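Local coordinates for Thiol:disulfide interchange protein DsbA (Neisseria meningitidis serogroup B, PDB 2ZNM), which probably catalyses thiol-disulfide exchange in the periplasm as a DsbA-type oxidoreductase of the thioredoxin family, at residues I24-F29 with A55-E60; E60-Q65 with D149-V154. All coordinates share one frame; numbering follows the deposited sequence.

Contact 1 pairs two strands of the thioredoxin sheet, and contact 2 joins the loop that leaves strand 55-61 to the loop that enters strand 153-156; their centres are about 13 Å apart. Glu60 belongs to both segment pairs. Strand 24-30 sits between the other two and couples the contacts directly: Phe29 N and Thr153 O lie 2.9 Å apart, a probable hydrogen bond, and Val26 CG1 meets Val154 CG1 at 3.9 Å. Contact 2 is the one that reaches the predicted redox site, since Thr151 touches Cys34. The disulfide expected between Cys34 and Cys37 is absent from this structure. Contact 1 lies within the sheet itself.

Contact 1 of 2, residues I24-F29 with A55-E60; sequences IEVLEF and AYLRTE
Ile24-Phe29 and Ala55-Glu60 pair residue by residue as parallel strands, Ile24 opposite Ala55 through Phe29 opposite Glu60, with a twist of 25°. Five backbone hydrogen bonds join them: Tyr56 N, Arg58 N and Glu60 N give to Ile24 O, Val26 O and Glu28 O, while Val26 N and Glu28 N give to Tyr56 O and Arg58 O.

The polar network lies on the Glu25 and Arg58 side. Arg58, extended from CG to NE, spans two carboxylates. Its NH1 forms a salt bridge with Glu25 OE2 at 3.1 Å and also donates to Pro17 O, and its NE meets the anti lone pair of Glu60 OE1 at 2.8 Å, close to the guanidinium plane, which should limit rotation of the group. Glu25 OE1 also makes a weak hydrogen bond to Tyr56 OH (2.7 Å) and accepts from Glu19 N; Gln20 N binds the same hydroxyl.

Apolar contacts complete both faces. Glu25 CA lies over the Tyr56 ring, 3.9 Å from its centroid, in a CH-pi contact. Leu27 CD2 lies over one face of the Arg58 guanidinium, and Leu27 CD1 touches Glu60 CG at 3.5 Å. On the other face Val26 CG1 packs alongside Leu57 CD1 (3.8 Å), where helix 42-50 covers Leu57 and Thr59. Joined through that helix, the strands form a beta-alpha-beta unit of the thioredoxin fold.

Contact 2 of 2, residues E60-Q65 with D149-V154; sequences EHVVWQ and DSTPTV
Val62 faces Thr151 and Trp64 faces Asp149 across two segments that run in opposite directions, with CA atoms 7.8 Å and 7.5 Å apart. The facing parts are loop, and the separation is too wide for backbone pairing: no hydrogen bond crosses, and side chains fill the gap. Thr151 precedes Pro152 through a cis peptide bond, after which the chain enters strand 153-156.

Trp64 carries most of the contact with the benzene side of its indole. With CG anti to the carbonyl carbon (chi1 -73°), the indole is carried toward 149-151. CZ2 lies 3.4 Å from Ser150 N and beside the peptide link from Asp149, while CH2 meets Thr151 OG1 at 3.5 Å. The Thr151 methyl, CG2, approaches both CZ2 and CH2, each at 3.7 Å. At the pyrrole side, NE1 is hydrogen-bonded to Ile148 O, just before 149-154, which pins the indole to this loop.

Val62 completes the patch. Its CG1 sits over the centre of the Trp64 ring, 3.6 Å above the plane, and also touches Thr151 CG2 at 3.9 Å. The same threonine methyl thus touches both the valine and the rim of the indole on which the valine rests.

Close by, Trp64 meets the ring of Phe33 and Thr151 touches Cys34, the first cysteine of the predicted redox-active pair. A loop with a cis proline set next to the Cys-X-X-Cys motif is a hallmark of thioredoxin-fold oxidoreductases, and here the Thr151 side of that loop packs on Val62 and Trp64.

Contact 1 of 2, residues I24-F29 with A55-E60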
# COMPACT_ATOMS: atom_id res chain seq x y z
N ILE A 24 -4.02 16.03 1.03
CA ILE A 24 -5.09 15.04 1.06
C ILE A 24 -4.49 13.68 0.73
O ILE A 24 -3.99 13.45 -0.38
CB ILE A 24 -6.24 15.40 0.08
CG1 ILE A 24 -6.76 16.81 0.36
CG2 ILE A 24 -7.39 14.40 0.18
CD1 ILE A 24 -7.52 17.44 -0.80
N GLU A 25 -4.52 12.79 1.72
CA GLU A 25 -3.99 11.44 1.55
C GLU A 25 -4.91 10.57 0.72
O GLU A 25 -6.14 10.62 0.84
CB GLU A 25 -3.76 10.79 2.90
CG GLU A 25 -3.13 9.40 2.88
CD GLU A 25 -2.71 8.96 4.28
OE1 GLU A 25 -1.61 9.39 4.72
OE2 GLU A 25 -3.48 8.23 4.94
N VAL A 26 -4.30 9.79 -0.16
CA VAL A 26 -4.97 8.67 -0.80
C VAL A 26 -4.19 7.42 -0.39
O VAL A 26 -3.06 7.19 -0.84
CB VAL A 26 -5.06 8.84 -2.33
CG1 VAL A 26 -5.76 7.65 -2.97
CG2 VAL A 26 -5.79 10.12 -2.66
N LEU A 27 -4.76 6.67 0.53
CA LEU A 27 -4.09 5.52 1.10
C LEU A 27 -4.62 4.24 0.47
O LEU A 27 -5.84 4.01 0.43
CB LEU A 27 -4.26 5.52 2.62
CG LEU A 27 -4.12 4.27 3.49
CD1 LEU A 27 -2.70 3.75 3.51
CD2 LEU A 27 -4.60 4.61 4.91
N GLU A 28 -3.69 3.43 -0.03
CA GLU A 28 -4.01 2.09 -0.54
C GLU A 28 -3.45 0.98 0.35
O GLU A 28 -2.25 0.90 0.56
CB GLU A 28 -3.47 1.92 -1.97
CG GLU A 28 -4.12 0.77 -2.72
CD GLU A 28 -3.23 0.17 -3.80
OE1 GLU A 28 -2.01 -0.03 -3.56
OE2 GLU A 28 -3.74 -0.12 -4.90
N PHE A 29 -4.33 0.13 0.88
CA PHE A 29 -3.90 -1.17 1.46
C PHE A 29 -3.80 -2.22 0.36
O PHE A 29 -4.74 -2.39 -0.42
CB PHE A 29 -4.84 -1.65 2.57
CG PHE A 29 -4.85 -0.76 3.78
CD1 PHE A 29 -5.74 0.29 3.87
CD2 PHE A 29 -3.96 -0.98 4.83
CE1 PHE A 29 -5.75 1.11 4.99
CE2 PHE A 29 -3.95 -0.17 5.94
CZ PHE A 29 -4.85 0.87 6.03
N ALA A 55 -2.98 16.32 -3.58
CA ALA A 55 -3.25 14.95 -3.15
C ALA A 55 -1.97 14.13 -3.23
O ALA A 55 -1.14 14.37 -4.09
CB ALA A 55 -4.34 14.33 -4.01
N TYR A 56 -1.81 13.18 -2.30
CA TYR A 56 -0.64 12.26 -2.32
C TYR A 56 -1.02 10.80 -2.06
O TYR A 56 -2.09 10.50 -1.50
CB TYR A 56 0.46 12.72 -1.34
CG TYR A 56 0.13 12.50 0.12
CD1 TYR A 56 0.56 11.34 0.79
CD2 TYR A 56 -0.60 13.45 0.83
CE1 TYR A 56 0.26 11.14 2.14
CE2 TYR A 56 -0.91 13.25 2.19
CZ TYR A 56 -0.48 12.10 2.83
OH TYR A 56 -0.79 11.91 4.16
N LEU A 57 -0.13 9.90 -2.47
CA LEU A 57 -0.32 8.46 -2.40
C LEU A 57 0.43 7.84 -1.22
O LEU A 57 1.61 8.12 -1.02
CB LEU A 57 0.16 7.81 -3.71
CG LEU A 57 -0.76 7.15 -4.76
CD1 LEU A 57 -2.27 7.31 -4.52
CD2 LEU A 57 -0.36 7.58 -6.16
N ARG A 58 -0.26 6.99 -0.46
CA ARG A 58 0.35 6.21 0.62
C ARG A 58 -0.06 4.74 0.44
O ARG A 58 -1.20 4.45 0.08
CB ARG A 58 -0.13 6.74 1.99
CG ARG A 58 0.31 5.92 3.23
CD ARG A 58 -0.40 6.44 4.47
NE ARG A 58 -0.09 5.70 5.70
CZ ARG A 58 -0.65 5.96 6.89
NH1 ARG A 58 -1.57 6.92 7.01
NH2 ARG A 58 -0.32 5.25 7.96
N THR A 59 0.88 3.83 0.67
CA THR A 59 0.56 2.40 0.63
C THR A 59 0.93 1.69 1.93
O THR A 59 1.93 2.03 2.57
CB THR A 59 1.24 1.68 -0.56
OG1 THR A 59 2.67 1.71 -0.41
CG2 THR A 59 0.85 2.34 -1.88
N GLU A 60 0.12 0.70 2.31
CA GLU A 60 0.41 -0.17 3.45
C GLU A 60 0.15 -1.62 3.08
O GLU A 60 -0.89 -1.95 2.48
CB GLU A 60 -0.43 0.22 4.66
CG GLU A 60 -0.35 1.70 5.07
CD GLU A 60 0.95 2.08 5.78
OE1 GLU A 60 1.25 3.28 5.86
OE2 GLU A 60 1.67 1.20 6.27

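Contact 2 of 2, residues E60-Q65 with D149-V154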
# COMPACT_ATOMS: atom_id res chain seq x y z
N GLU A 60 0.12 0.70 2.31
CA GLU A 60 0.41 -0.17 3.45
C GLU A 60 0.15 -1.62 3.08
O GLU A 60 -0.89 -1.95 2.48
CB GLU A 60 -0.43 0.22 4.66
CG GLU A 60 -0.35 1.70 5.07
CD GLU A 60 0.95 2.08 5.78
OE1 GLU A 60 1.25 3.28 5.86
OE2 GLU A 60 1.67 1.20 6.27
N HIS A 61 1.09 -2.50 3.39
CA HIS A 61 0.83 -3.93 3.24
C HIS A 61 -0.09 -4.45 4.35
O HIS A 61 0.14 -4.25 5.54
CB HIS A 61 2.11 -4.76 3.17
CG HIS A 61 1.92 -6.11 2.55
ND1 HIS A 61 2.50 -6.48 1.36
CD2 HIS A 61 1.17 -7.16 2.95
CE1 HIS A 61 2.14 -7.71 1.06
NE2 HIS A 61 1.32 -8.15 2.01
N VAL A 62 -1.15 -5.10 3.91
CA VAL A 62 -2.19 -5.68 4.74
C VAL A 62 -1.59 -6.88 5.52
O VAL A 62 -0.75 -7.59 5.00
CB VAL A 62 -3.34 -6.07 3.76
CG1 VAL A 62 -3.31 -7.54 3.37
CG2 VAL A 62 -4.66 -5.60 4.22
N VAL A 63 -1.94 -7.05 6.79
CA VAL A 63 -1.46 -8.21 7.57
C VAL A 63 -2.66 -9.01 8.09
O VAL A 63 -3.26 -8.62 9.09
CB VAL A 63 -0.57 -7.81 8.78
CG1 VAL A 63 -0.06 -9.06 9.52
CG2 VAL A 63 0.59 -6.92 8.34
N TRP A 64 -3.00 -10.10 7.40
CA TRP A 64 -4.21 -10.87 7.70
C TRP A 64 -3.94 -12.07 8.61
O TRP A 64 -4.83 -12.50 9.34
CB TRP A 64 -4.90 -11.35 6.42
CG TRP A 64 -5.61 -10.27 5.66
CD1 TRP A 64 -6.22 -9.16 6.17
CD2 TRP A 64 -5.80 -10.22 4.24
NE1 TRP A 64 -6.76 -8.41 5.15
CE2 TRP A 64 -6.52 -9.04 3.96
CE3 TRP A 64 -5.43 -11.06 3.18
CZ2 TRP A 64 -6.89 -8.67 2.66
CZ3 TRP A 64 -5.80 -10.70 1.88
CH2 TRP A 64 -6.52 -9.51 1.64
N GLN A 65 -2.72 -12.59 8.53
CA GLN A 65 -2.29 -13.71 9.37
C GLN A 65 -0.93 -13.34 9.96
O GLN A 65 -0.17 -12.61 9.32
CB GLN A 65 -2.20 -15.02 8.56
CG GLN A 65 -3.51 -15.49 7.93
CD GLN A 65 -4.65 -15.66 8.94
OE1 GLN A 65 -4.45 -16.11 10.07
NE2 GLN A 65 -5.87 -15.31 8.52
N ASP A 149 -10.13 -5.97 5.17
CA ASP A 149 -10.30 -7.40 4.91
C ASP A 149 -10.32 -7.72 3.42
O ASP A 149 -10.79 -8.78 3.00
CB ASP A 149 -11.56 -7.92 5.61
CG ASP A 149 -12.84 -7.23 5.14
OD1 ASP A 149 -12.75 -6.18 4.45
OD2 ASP A 149 -13.94 -7.74 5.47
N SER A 150 -9.78 -6.80 2.63
CA SER A 150 -9.94 -6.81 1.18
C SER A 150 -8.83 -5.99 0.55
O SER A 150 -8.46 -4.93 1.05
CB SER A 150 -11.33 -6.25 0.84
OG SER A 150 -11.55 -6.16 -0.55
N THR A 151 -8.26 -6.49 -0.54
CA THR A 151 -7.21 -5.77 -1.27
C THR A 151 -7.58 -5.68 -2.75
O THR A 151 -8.05 -6.65 -3.33
CB THR A 151 -5.81 -6.42 -1.10
OG1 THR A 151 -5.89 -7.81 -1.39
CG2 THR A 151 -5.27 -6.24 0.32
N PRO A 152 -7.43 -4.49 -3.35
CA PRO A 152 -7.01 -3.25 -2.68
C PRO A 152 -8.16 -2.57 -1.93
O PRO A 152 -9.33 -2.73 -2.30
CB PRO A 152 -6.55 -2.37 -3.85
CG PRO A 152 -7.45 -2.78 -4.98
CD PRO A 152 -7.69 -4.28 -4.79
N THR A 153 -7.86 -1.88 -0.84
CA THR A 153 -8.84 -0.95 -0.29
C THR A 153 -8.24 0.44 -0.24
O THR A 153 -7.10 0.62 0.19
CB THR A 153 -9.46 -1.40 1.08
OG1 THR A 153 -8.43 -1.57 2.06
CG2 THR A 153 -10.21 -2.71 0.92
N VAL A 154 -9.01 1.41 -0.73
CA VAL A 154 -8.57 2.80 -0.82
C VAL A 154 -9.33 3.68 0.18
O VAL A 154 -10.56 3.70 0.21
CB VAL A 154 -8.70 3.37 -2.27
CG1 VAL A 154 -8.33 4.84 -2.31
CG2 VAL A 154 -7.82 2.57 -3.24